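MATE family efflux transporter (Vibrio cholerae, PDB 6IDP) probably exports drugs and other toxic compounds across the bacterial inner membrane, undergoing proton-dependent conformational changes as a member of the MATE multidrug transporter family. Local coordinates at residues C397-L400 and G401-Y405; V354-P357 and I358-G361; K83-Y86 and A87-L90; Y151-C154 and R155-N159; A424-L427 and A428-K431. One frame throughout, in Å; residues are numbered along the deposited sequence.

Contact 1: residues C397-L400 and G401-Y405; sequences CLWL and GAHFY. With OLC ((2R)-2,3-dihydroxypropyl (9Z)-octadec-9-enoate), chain L.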
# COMPACT_ATOMS: atom_id res chain seq x y z
N CYS A 397 -4.01 23.30 -0.71
CA CYS A 397 -2.73 23.95 -0.96
C CYS A 397 -2.32 23.82 -2.43
O CYS A 397 -1.75 24.74 -3.00
CB CYS A 397 -1.64 23.37 -0.05
SG CYS A 397 -1.67 24.01 1.65
N LEU A 398 -2.62 22.67 -3.03
CA LEU A 398 -2.39 22.48 -4.46
C LEU A 398 -3.18 23.48 -5.29
O LEU A 398 -2.66 24.07 -6.24
CB LEU A 398 -2.76 21.06 -4.89
CG LEU A 398 -1.86 19.92 -4.42
CD1 LEU A 398 -2.23 18.63 -5.14
CD2 LEU A 398 -0.40 20.27 -4.63
N TRP A 399 -4.45 23.66 -4.93
CA TRP A 399 -5.33 24.54 -5.69
C TRP A 399 -4.92 26.00 -5.53
O TRP A 399 -4.97 26.76 -6.49
CB TRP A 399 -6.79 24.35 -5.27
CG TRP A 399 -7.75 25.06 -6.17
CD1 TRP A 399 -8.18 24.64 -7.39
CD2 TRP A 399 -8.39 26.31 -5.92
NE1 TRP A 399 -9.06 25.56 -7.92
CE2 TRP A 399 -9.21 26.59 -7.04
CE3 TRP A 399 -8.37 27.23 -4.86
CZ2 TRP A 399 -9.98 27.75 -7.13
CZ3 TRP A 399 -9.14 28.37 -4.95
CH2 TRP A 399 -9.93 28.62 -6.08
N LEU A 400 -4.53 26.38 -4.32
CA LEU A 400 -4.08 27.74 -4.05
C LEU A 400 -2.81 28.08 -4.84
O LEU A 400 -2.71 29.15 -5.44
CB LEU A 400 -3.85 27.95 -2.56
CG LEU A 400 -5.09 28.17 -1.70
CD1 LEU A 400 -4.71 28.35 -0.23
CD2 LEU A 400 -5.87 29.37 -2.20
N GLY A 401 -1.85 27.16 -4.83
CA GLY A 401 -0.60 27.37 -5.53
C GLY A 401 -0.78 27.43 -7.04
O GLY A 401 -0.16 28.25 -7.72
N ALA A 402 -1.63 26.55 -7.56
CA ALA A 402 -1.91 26.51 -8.98
C ALA A 402 -2.64 27.76 -9.43
O ALA A 402 -2.37 28.31 -10.50
CB ALA A 402 -2.72 25.27 -9.33
N HIS A 403 -3.57 28.22 -8.60
CA HIS A 403 -4.40 29.37 -8.91
C HIS A 403 -3.58 30.65 -9.08
O HIS A 403 -3.78 31.40 -10.03
CB HIS A 403 -5.45 29.59 -7.82
CG HIS A 403 -6.24 30.85 -8.00
ND1 HIS A 403 -7.29 30.95 -8.88
CD2 HIS A 403 -6.12 32.06 -7.40
CE1 HIS A 403 -7.79 32.17 -8.82
NE2 HIS A 403 -7.10 32.86 -7.93
N PHE A 404 -2.66 30.89 -8.15
CA PHE A 404 -1.90 32.13 -8.14
C PHE A 404 -0.57 32.03 -8.87
O PHE A 404 -0.06 33.03 -9.37
CB PHE A 404 -1.66 32.60 -6.70
CG PHE A 404 -2.91 33.00 -5.97
CD1 PHE A 404 -3.58 34.17 -6.30
CD2 PHE A 404 -3.41 32.21 -4.95
CE1 PHE A 404 -4.72 34.54 -5.63
CE2 PHE A 404 -4.56 32.58 -4.27
CZ PHE A 404 -5.22 33.75 -4.61
N TYR A 405 0.01 30.83 -8.94
CA TYR A 405 1.36 30.70 -9.49
C TYR A 405 1.57 29.55 -10.47
O TYR A 405 2.71 29.19 -10.74
CB TYR A 405 2.37 30.58 -8.34
CG TYR A 405 2.46 31.80 -7.46
CD1 TYR A 405 3.31 32.85 -7.78
CD2 TYR A 405 1.68 31.91 -6.32
CE1 TYR A 405 3.40 33.97 -6.98
CE2 TYR A 405 1.76 33.03 -5.51
CZ TYR A 405 2.62 34.05 -5.84
OH TYR A 405 2.70 35.17 -5.04
C18 OLC L . 4.96 31.92 -3.14
C10 OLC L . -0.62 28.39 0.41
C17 OLC L . 4.59 31.25 -4.45
C11 OLC L . 0.23 27.28 -0.17
C16 OLC L . 3.89 29.94 -4.18
C12 OLC L . 0.46 27.52 -1.65
C15 OLC L . 2.68 30.15 -3.29
C13 OLC L . 1.11 28.87 -1.87
C14 OLC L . 1.92 28.85 -3.15
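L400 and F404 lie side by side one turn apart, pointing the same way, with L400 CD2 4.0 Å from F404 CE2. Each places CG anti to the carbonyl carbon and beside the backbone N (chi1 -78° for L400, -66° for F404), and this shared torsion aligns them. The phenyl ring also leans back on the main chain, its CD2 3.2 Å from L400 O.

Two further aromatic approaches involve H403. Its CD2 sits over the centre of one face of the F404 ring, 3.2 Å above that plane. Towards W399 the imidazole is nearly parallel to the six-membered ring but so far slid that the two barely overlap, with centroids 5.3 Å apart.

The backbone beneath is a regular alpha helix, in which G401, A402, H403 and F404 donate to the carbonyls four residues back; F404 N to L400 O is the longest of these at 3.2 Å. On another flank L398 meets L410 and A414, where the chain has folded back on itself.

A monoolein tail lines another side. Its C14 passes 3.8 Å from the CA of G401, and its C17 lies over the centre of the Y405 ring, 3.4 Å above the plane.

Contact 2: residues V354-P357 and I358-G361; sequences VIVP and ISLG. With OLC ((2R)-2,3-dihydroxypropyl (9Z)-octadec-9-enoate), chain F; OLC ((2R)-2,3-dihydroxypropyl (9Z)-octadec-9-enoate), chain E.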
# COMPACT_ATOMS: atom_id res chain seq x y z
N VAL A 354 13.28 19.58 -6.81
CA VAL A 354 13.97 20.46 -5.86
C VAL A 354 13.00 21.07 -4.85
O VAL A 354 13.42 21.69 -3.88
CB VAL A 354 14.71 21.62 -6.58
CG1 VAL A 354 15.76 21.08 -7.53
CG2 VAL A 354 13.73 22.52 -7.31
N ILE A 355 11.70 20.90 -5.09
CA ILE A 355 10.69 21.49 -4.22
C ILE A 355 10.02 20.46 -3.32
O ILE A 355 9.96 20.63 -2.11
CB ILE A 355 9.61 22.22 -5.05
CG1 ILE A 355 10.22 23.43 -5.77
CG2 ILE A 355 8.46 22.67 -4.15
CD1 ILE A 355 9.21 24.21 -6.59
N VAL A 356 9.50 19.39 -3.92
CA VAL A 356 8.68 18.42 -3.20
C VAL A 356 9.43 17.43 -2.27
O VAL A 356 8.96 17.18 -1.16
CB VAL A 356 7.82 17.60 -4.19
CG1 VAL A 356 6.93 16.62 -3.46
CG2 VAL A 356 6.98 18.54 -5.04
N PRO A 357 10.58 16.86 -2.71
CA PRO A 357 11.22 15.82 -1.89
C PRO A 357 11.52 16.20 -0.44
O PRO A 357 11.52 15.32 0.42
CB PRO A 357 12.52 15.55 -2.64
CG PRO A 357 12.20 15.84 -4.05
CD PRO A 357 11.28 17.03 -4.00
N ILE A 358 11.78 17.47 -0.17
CA ILE A 358 12.11 17.91 1.18
C ILE A 358 10.90 17.78 2.11
O ILE A 358 11.03 17.82 3.33
CB ILE A 358 12.64 19.37 1.18
CG1 ILE A 358 13.24 19.73 2.55
CG2 ILE A 358 11.54 20.33 0.79
CD1 ILE A 358 14.35 18.81 3.00
N SER A 359 9.72 17.60 1.53
CA SER A 359 8.49 17.48 2.30
C SER A 359 8.11 16.02 2.55
O SER A 359 7.14 15.74 3.25
CB SER A 359 7.34 18.19 1.60
OG SER A 359 6.89 17.45 0.48
N LEU A 360 8.87 15.09 1.96
CA LEU A 360 8.51 13.68 2.03
C LEU A 360 8.78 13.07 3.41
O LEU A 360 8.23 12.03 3.75
CB LEU A 360 9.25 12.89 0.94
CG LEU A 360 8.88 13.26 -0.50
CD1 LEU A 360 9.54 12.31 -1.51
CD2 LEU A 360 7.37 13.30 -0.71
N GLY A 361 9.62 13.73 4.20
CA GLY A 361 9.84 13.32 5.57
C GLY A 361 8.57 13.53 6.38
O GLY A 361 8.15 12.65 7.13
C18 OLC F . 12.79 15.30 6.00
C10 OLC F . 16.20 15.69 10.79
C9 OLC F . 16.31 14.74 11.76
C17 OLC F . 13.12 16.78 6.05
C11 OLC F . 15.14 16.77 10.88
C8 OLC F . 15.40 14.73 12.96
C16 OLC F . 12.31 17.44 7.14
C12 OLC F . 15.34 17.77 9.75
C15 OLC F . 12.74 18.88 7.28
C13 OLC F . 14.01 18.35 9.34
C14 OLC F . 14.10 18.92 7.94
C8 OLC E . 19.55 23.98 -11.93
C7 OLC E . 19.94 23.83 -10.48
C6 OLC E . 19.01 24.62 -9.59
C5 OLC E . 19.37 24.37 -8.14
C4 OLC E . 18.13 24.14 -7.31
C3 OLC E . 17.26 25.38 -7.31
C2 OLC E . 16.25 25.28 -6.18
C1 OLC E . 15.60 26.62 -5.95
O HOH W 1 13.24 19.25 -2.01
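S359 grips V356 O twice. Its hydroxyl donates to this oxygen over 2.7 Å (OG to V356 O), lying in the carbonyl plane, while its own backbone N donates to the same atom from above that plane, N to V356 O being 2.8 Å. The hydroxyl can do this because chi1 of 74° sets OG between the backbone N and the carbonyl carbon, turned back over the preceding peptides. The same OG is also bonded to N418 ND2, so this buried hydroxyl has two partners. One residue on, L360 N donates to P357 O at 3.1 Å, again with the donor well above the carbonyl plane.

Water takes the place of a direct bond between V354 and I358. It accepts from I358 N at 2.9 Å and gives a weak bond to V354 O, bridging a pair that would be bonded directly in a regular helix.

Van der Waals contacts fill in the rest. I358 CG2 comes within 3.3 Å of I355 O, and L360 CG packs on the carbonyl oxygen and CA of P357. V356 CG1 and L360 CD2 form an apolar pair at 4.3 Å. V356 and L360 both reach E276, whereas P357 and I358 press on A325 of helix 303-330. Monoolein tails touch the outer side, one ending 3.6 Å from G361 CA (its C18) and another passing V354.

P357 brings no N-H to the backbone pattern, and the bonds around it run from a residue to the carbonyl three back. This tight, water-bridged turn is characteristic of a proline-containing break in a transmembrane helix, here joining helix 343-355 to helix 360-375.

Contact 3: residues K83-Y86 and A87-L90; sequences KTEY and AKQL. With OLC ((2R)-2,3-dihydroxypropyl (9Z)-octadec-9-enoate), chain J.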
# COMPACT_ATOMS: atom_id res chain seq x y z
N LYS A 83 -3.26 -14.51 24.41
CA LYS A 83 -4.43 -15.26 23.93
C LYS A 83 -4.06 -16.12 22.73
O LYS A 83 -4.47 -15.85 21.60
CB LYS A 83 -5.56 -14.30 23.57
CG LYS A 83 -6.07 -13.50 24.75
CD LYS A 83 -6.99 -12.37 24.32
CE LYS A 83 -7.56 -11.64 25.54
NZ LYS A 83 -8.29 -10.40 25.17
N THR A 84 -3.29 -17.17 22.99
CA THR A 84 -2.70 -18.02 21.96
C THR A 84 -3.73 -18.72 21.07
O THR A 84 -3.62 -18.70 19.85
CB THR A 84 -1.79 -19.09 22.59
OG1 THR A 84 -0.83 -18.45 23.44
CG2 THR A 84 -1.07 -19.88 21.51
N GLU A 85 -4.73 -19.34 21.70
CA GLU A 85 -5.76 -20.05 20.95
C GLU A 85 -6.58 -19.09 20.11
O GLU A 85 -6.82 -19.32 18.92
CB GLU A 85 -6.67 -20.83 21.90
CG GLU A 85 -7.77 -21.61 21.20
CD GLU A 85 -7.24 -22.77 20.37
OE1 GLU A 85 -7.92 -23.17 19.40
OE2 GLU A 85 -6.16 -23.29 20.70
N TYR A 86 -7.01 -17.99 20.73
CA TYR A 86 -7.87 -17.02 20.07
C TYR A 86 -7.18 -16.37 18.87
O TYR A 86 -7.81 -16.11 17.85
CB TYR A 86 -8.31 -15.95 21.08
CG TYR A 86 -9.08 -14.80 20.49
CD1 TYR A 86 -10.30 -15.00 19.87
CD2 TYR A 86 -8.59 -13.50 20.57
CE1 TYR A 86 -11.01 -13.95 19.33
CE2 TYR A 86 -9.29 -12.44 20.04
CZ TYR A 86 -10.50 -12.67 19.42
OH TYR A 86 -11.20 -11.61 18.89
N ALA A 87 -5.88 -16.12 19.00
CA ALA A 87 -5.12 -15.48 17.93
C ALA A 87 -5.05 -16.36 16.67
O ALA A 87 -5.17 -15.85 15.56
CB ALA A 87 -3.72 -15.14 18.41
N LYS A 88 -4.85 -17.66 16.85
CA LYS A 88 -4.73 -18.54 15.69
C LYS A 88 -6.10 -18.93 15.13
O LYS A 88 -6.21 -19.30 13.97
CB LYS A 88 -3.92 -19.80 16.04
CG LYS A 88 -4.59 -20.77 16.98
CD LYS A 88 -3.74 -22.02 17.12
CE LYS A 88 -4.40 -23.05 18.01
NZ LYS A 88 -3.62 -24.32 18.05
N GLN A 89 -7.14 -18.84 15.96
CA GLN A 89 -8.50 -18.98 15.46
C GLN A 89 -8.85 -17.80 14.57
O GLN A 89 -9.51 -17.95 13.54
CB GLN A 89 -9.50 -19.08 16.62
CG GLN A 89 -9.47 -20.39 17.38
CD GLN A 89 -10.34 -20.35 18.62
OE1 GLN A 89 -10.46 -19.31 19.27
NE2 GLN A 89 -10.95 -21.47 18.96
N LEU A 90 -8.40 -16.61 14.97
CA LEU A 90 -8.59 -15.41 14.18
C LEU A 90 -7.88 -15.52 12.84
O LEU A 90 -8.39 -15.05 11.82
CB LEU A 90 -8.07 -14.17 14.93
CG LEU A 90 -8.92 -13.62 16.07
CD1 LEU A 90 -8.21 -12.43 16.70
CD2 LEU A 90 -10.30 -13.23 15.58
C18 OLC J . -9.68 -15.33 25.45
C17 OLC J . -10.61 -14.20 25.06
C16 OLC J . -10.67 -14.09 23.55
C15 OLC J . -11.53 -12.90 23.17
C13 OLC J . -11.68 -10.43 23.17
C14 OLC J . -10.81 -11.62 23.53
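Y86 spreads its ring over L90, one turn further along the helix, with a monoolein tail on the opposite face. The side chain starts with CG anti to the backbone N (chi1 174°), which swings it out beside its own carbonyl. CB is already near the lipid, 3.9 Å from its C16. CG is closer still to that methylene, at 3.5 Å. CD1 and CD2 continue under the tail, and Q89 OE1 lies at the ring edge on the CD1 side. Further out L90 takes over: CE2 meets L90 CD1 at 3.5 Å, CE1 faces L90 CG and CD2, and CZ lies on CD1 and CG. The contact is a CH-pi interaction, with L90 CD1 3.8 Å from the ring centroid and 27° off the normal. At the tip, Y86 OH is 3.8 Å from L90 CD2 and just as close to L90 CD1.

A polar pair lies elsewhere on the helix. E85 bends at chi2 and directs OE2 at K88, 3.2 Å from its CE, and forms a long salt bridge to NZ (3.8 Å). The Q89 amide stands nearly perpendicular to the E85 carboxylate, and its NE2 is bonded to Q220 O. K83, at the N-cap position, receives A87 N on its carbonyl and stretches its side chain along the lipid.

The first two turns of helix 84-111 rest on helix 54-80, where A78 touches Y86, I79 touches A87, and V74 and I75 touch L90. S229 at the start of helix 226-259 meets both Y86 and L90, and L224 in the preceding loop covers Y86 and Q89.

Contact 4: residues Y151-C154 and R155-N159; sequences YSVC and RANGN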
# COMPACT_ATOMS: atom_id res chain seq x y z
N TYR A 151 0.30 -13.49 4.23
CA TYR A 151 1.38 -12.58 4.60
C TYR A 151 1.02 -11.77 5.84
O TYR A 151 1.87 -11.51 6.69
CB TYR A 151 1.72 -11.63 3.45
CG TYR A 151 2.45 -12.26 2.29
CD1 TYR A 151 2.98 -13.54 2.38
CD2 TYR A 151 2.63 -11.57 1.10
CE1 TYR A 151 3.65 -14.12 1.31
CE2 TYR A 151 3.29 -12.13 0.03
CZ TYR A 151 3.81 -13.40 0.14
OH TYR A 151 4.47 -13.96 -0.93
N SER A 152 -0.25 -11.38 5.93
CA SER A 152 -0.73 -10.58 7.04
C SER A 152 -0.77 -11.38 8.34
O SER A 152 -0.52 -10.84 9.41
CB SER A 152 -2.12 -10.02 6.73
OG SER A 152 -2.08 -9.17 5.59
N VAL A 153 -1.08 -12.67 8.23
CA VAL A 153 -1.06 -13.55 9.40
C VAL A 153 0.38 -13.76 9.88
O VAL A 153 0.64 -13.73 11.09
CB VAL A 153 -1.72 -14.91 9.09
CG1 VAL A 153 -1.51 -15.88 10.24
CG2 VAL A 153 -3.21 -14.71 8.82
N CYS A 154 1.32 -13.94 8.95
CA CYS A 154 2.74 -14.04 9.29
C CYS A 154 3.22 -12.82 10.04
O CYS A 154 3.85 -12.92 11.09
CB CYS A 154 3.59 -14.21 8.02
SG CYS A 154 3.39 -15.77 7.15
N ARG A 155 2.93 -11.65 9.47
CA ARG A 155 3.33 -10.38 10.04
C ARG A 155 2.67 -10.18 11.40
O ARG A 155 3.32 -9.74 12.35
CB ARG A 155 2.96 -9.23 9.08
CG ARG A 155 3.86 -9.17 7.84
CD ARG A 155 3.35 -8.16 6.81
NE ARG A 155 2.84 -6.95 7.45
CZ ARG A 155 1.61 -6.48 7.28
NH1 ARG A 155 0.76 -7.11 6.49
NH2 ARG A 155 1.23 -5.37 7.90
N ALA A 156 1.40 -10.53 11.50
CA ALA A 156 0.67 -10.44 12.77
C ALA A 156 1.35 -11.28 13.85
O ALA A 156 1.30 -10.93 15.03
CB ALA A 156 -0.77 -10.89 12.58
N ASN A 157 1.99 -12.37 13.44
CA ASN A 157 2.74 -13.22 14.36
C ASN A 157 4.22 -12.84 14.43
O ASN A 157 5.05 -13.65 14.84
CB ASN A 157 2.59 -14.68 13.96
CG ASN A 157 1.23 -15.25 14.32
OD1 ASN A 157 1.07 -15.90 15.36
ND2 ASN A 157 0.24 -15.00 13.48
N GLY A 158 4.54 -11.62 14.00
CA GLY A 158 5.88 -11.09 14.14
C GLY A 158 6.91 -11.61 13.15
O GLY A 158 8.10 -11.60 13.44
N ASN A 159 6.45 -12.05 11.99
CA ASN A 159 7.36 -12.56 10.97
C ASN A 159 7.20 -11.82 9.65
O ASN A 159 6.16 -11.90 9.01
CB ASN A 159 7.14 -14.06 10.76
CG ASN A 159 8.17 -14.69 9.83
OD1 ASN A 159 8.39 -14.22 8.72
ND2 ASN A 159 8.81 -15.75 10.30
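N157 folds back on V153 where helix 124-156 ends in a Schellman motif. G158, with positive phi, is the C-prime residue: its N donates to R155 O, and N159 N returns to C154 O at 2.9 Å. The N157 side chain takes part in the same ending. With chi1 at -75°, CG lies beside the backbone N, and the amide runs alongside V153, pointing the same way. From there ND2 donates to V153 O over 2.7 Å, almost straight at 173°. N157 N reaches the same oxygen at 3.0 Å from the other face of its plane, so two N-H groups of one residue clamp a single carbonyl near the helix end.

R155 also runs back along the helix, toward its N-terminal side. Its CG and CD pass Y151 O, CG at 3.3 Å, before a bend at chi3 (39°) turns the guanidinium. NE is bonded to M288 O, which ties this helix to the second MatE range. S152 sends OG to Y148 O.

Outside the turn, W216 covers V153, C154, N157 and N159, while P163 of the next helix packs on Y151 and C154. N159 OD1 caps L162 N as helix 161-184 begins. At the R155 end, NH1 stands 3.6 Å from S152 OG, which lies at the guanidinium edge, near its plane.

Contact 5: residues A424-L427 and A428-K431; sequences AAWL and AYQK. With OLC ((2R)-2,3-dihydroxypropyl (9Z)-octadec-9-enoate), chain G; OLC ((2R)-2,3-dihydroxypropyl (9Z)-octadec-9-enoate), chain I.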
# COMPACT_ATOMS: atom_id res chain seq x y z
N ALA A 424 0.34 17.85 11.69
CA ALA A 424 -1.00 17.58 12.19
C ALA A 424 -1.15 16.13 12.64
O ALA A 424 -1.82 15.84 13.63
CB ALA A 424 -2.03 17.91 11.13
N ALA A 425 -0.53 15.22 11.89
CA ALA A 425 -0.62 13.79 12.19
C ALA A 425 0.05 13.47 13.52
O ALA A 425 -0.48 12.71 14.32
CB ALA A 425 0.01 12.98 11.07
N TRP A 426 1.21 14.07 13.74
CA TRP A 426 1.95 13.89 14.98
C TRP A 426 1.16 14.43 16.18
O TRP A 426 1.19 13.84 17.26
CB TRP A 426 3.32 14.58 14.89
CG TRP A 426 4.01 14.66 16.22
CD1 TRP A 426 4.14 15.77 17.00
CD2 TRP A 426 4.67 13.60 16.91
NE1 TRP A 426 4.84 15.46 18.14
CE2 TRP A 426 5.18 14.13 18.11
CE3 TRP A 426 4.89 12.25 16.63
CZ2 TRP A 426 5.89 13.36 19.03
CZ3 TRP A 426 5.59 11.48 17.55
CH2 TRP A 426 6.08 12.04 18.73
N LEU A 427 0.46 15.55 15.98
CA LEU A 427 -0.36 16.14 17.03
C LEU A 427 -1.57 15.27 17.36
O LEU A 427 -1.95 15.14 18.53
CB LEU A 427 -0.82 17.54 16.63
CG LEU A 427 0.27 18.61 16.55
CD1 LEU A 427 -0.31 19.93 16.03
CD2 LEU A 427 0.92 18.80 17.90
N ALA A 428 -2.17 14.70 16.32
CA ALA A 428 -3.33 13.83 16.48
C ALA A 428 -2.95 12.55 17.21
O ALA A 428 -3.72 12.04 18.04
CB ALA A 428 -3.94 13.51 15.13
N TYR A 429 -1.77 12.02 16.90
CA TYR A 429 -1.23 10.86 17.58
C TYR A 429 -1.00 11.15 19.07
O TYR A 429 -1.30 10.31 19.92
CB TYR A 429 0.09 10.43 16.93
CG TYR A 429 0.95 9.51 17.77
CD1 TYR A 429 0.47 8.27 18.19
CD2 TYR A 429 2.24 9.86 18.13
CE1 TYR A 429 1.25 7.42 18.95
CE2 TYR A 429 3.04 9.02 18.89
CZ TYR A 429 2.54 7.80 19.30
OH TYR A 429 3.32 6.95 20.05
N GLN A 430 -0.48 12.33 19.36
CA GLN A 430 -0.23 12.71 20.74
C GLN A 430 -1.53 12.92 21.51
O GLN A 430 -1.62 12.58 22.69
CB GLN A 430 0.63 13.97 20.80
CG GLN A 430 2.06 13.75 20.38
CD GLN A 430 3.03 14.71 21.03
OE1 GLN A 430 3.99 14.30 21.68
NE2 GLN A 430 2.78 16.01 20.86
N LYS A 431 -2.53 13.47 20.84
CA LYS A 431 -3.84 13.66 21.46
C LYS A 431 -4.52 12.32 21.71
O LYS A 431 -5.21 12.14 22.71
CB LYS A 431 -4.73 14.55 20.59
CG LYS A 431 -6.02 14.95 21.27
CD LYS A 431 -6.98 15.62 20.30
CE LYS A 431 -8.24 16.08 21.01
NZ LYS A 431 -9.28 16.55 20.05
C18 OLC G . 7.67 17.17 10.20
C10 OLC G . 9.87 12.31 17.33
C9 OLC G . 10.90 12.27 18.19
C17 OLC G . 6.44 17.17 11.08
C11 OLC G . 9.31 13.65 16.90
C16 OLC G . 6.39 15.90 11.90
C12 OLC G . 8.42 13.49 15.68
C15 OLC G . 7.20 16.06 13.17
C13 OLC G . 7.98 14.86 15.20
C14 OLC G . 7.22 14.73 13.90
C18 OLC I . -4.67 19.99 13.98
C17 OLC I . -4.83 18.49 13.87
C11 OLC I . -3.35 19.89 19.97
C16 OLC I . -4.48 17.85 15.20
C12 OLC I . -3.99 19.97 18.60
C15 OLC I . -5.48 18.29 16.24
C13 OLC I . -5.21 19.08 18.56
C14 OLC I . -4.98 17.93 17.62
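W426 and Q430, one turn apart on the alpha helix of range 379-435, form the tightly packed part of the contact. Q430 CG rests over one face of the indole, a CH-pi contact 4.1 Å from the five-membered ring centroid. The rest of Q430 then stretches across the indole, with the amide plane 30° from that of the ring. Its OE1 reaches 3.4 Å from W426 CZ2, whereas its NE2 and W426 NE1 are two donors that cannot bond each other. On the opposite indole face a monoolein tail runs past, its C12 3.9 Å from W426 CE3. The ring is therefore sandwiched between protein and lipid.

Y429 adds a further contact from the buried flank. Placing CG anti to the backbone N (chi1 163°) brings its ring obliquely to the six-membered ring of W426, planes 54° apart, with Y429 CD2 3.8 Å from W426 CZ3. Behind it helix 360-375 closes in: M369 touches A425 and Y429, C366 touches A425, and V372 touches Y429.

The L427 and K431 side is looser. Their side chains scarcely touch the neighbouring turn; L427 CB meets C16 of a second tail at 3.9 Å. K431 is exposed and fully extended, leading its amine away from the turn. Its backbone N still closes the regular helical bond to L427 O at 2.9 Å, while its CD passes 4.1 Å from C14 of that tail.

The five contacts fall into two groups. Contacts 1, 2 and 5 are C-terminal: contact 2 closes before helix 379-435 begins, and contacts 1 and 5 both lie on it, centres about 26 Å apart. Contact 2 touches neither: its centre is about 17 Å from that of contact 1 and 21 Å from that of contact 5, with nearest atoms about 8 and 9 Å away. Contacts 3 and 4 share the first MatE range, with centres about 13 Å apart and nearest atoms about 6 Å. They lie across the chain's centre from contacts 1 and 2; contacts 1 and 3 are about 51 Å apart between centres. Monoolein touches every contact, as suits a membrane-embedded transporter.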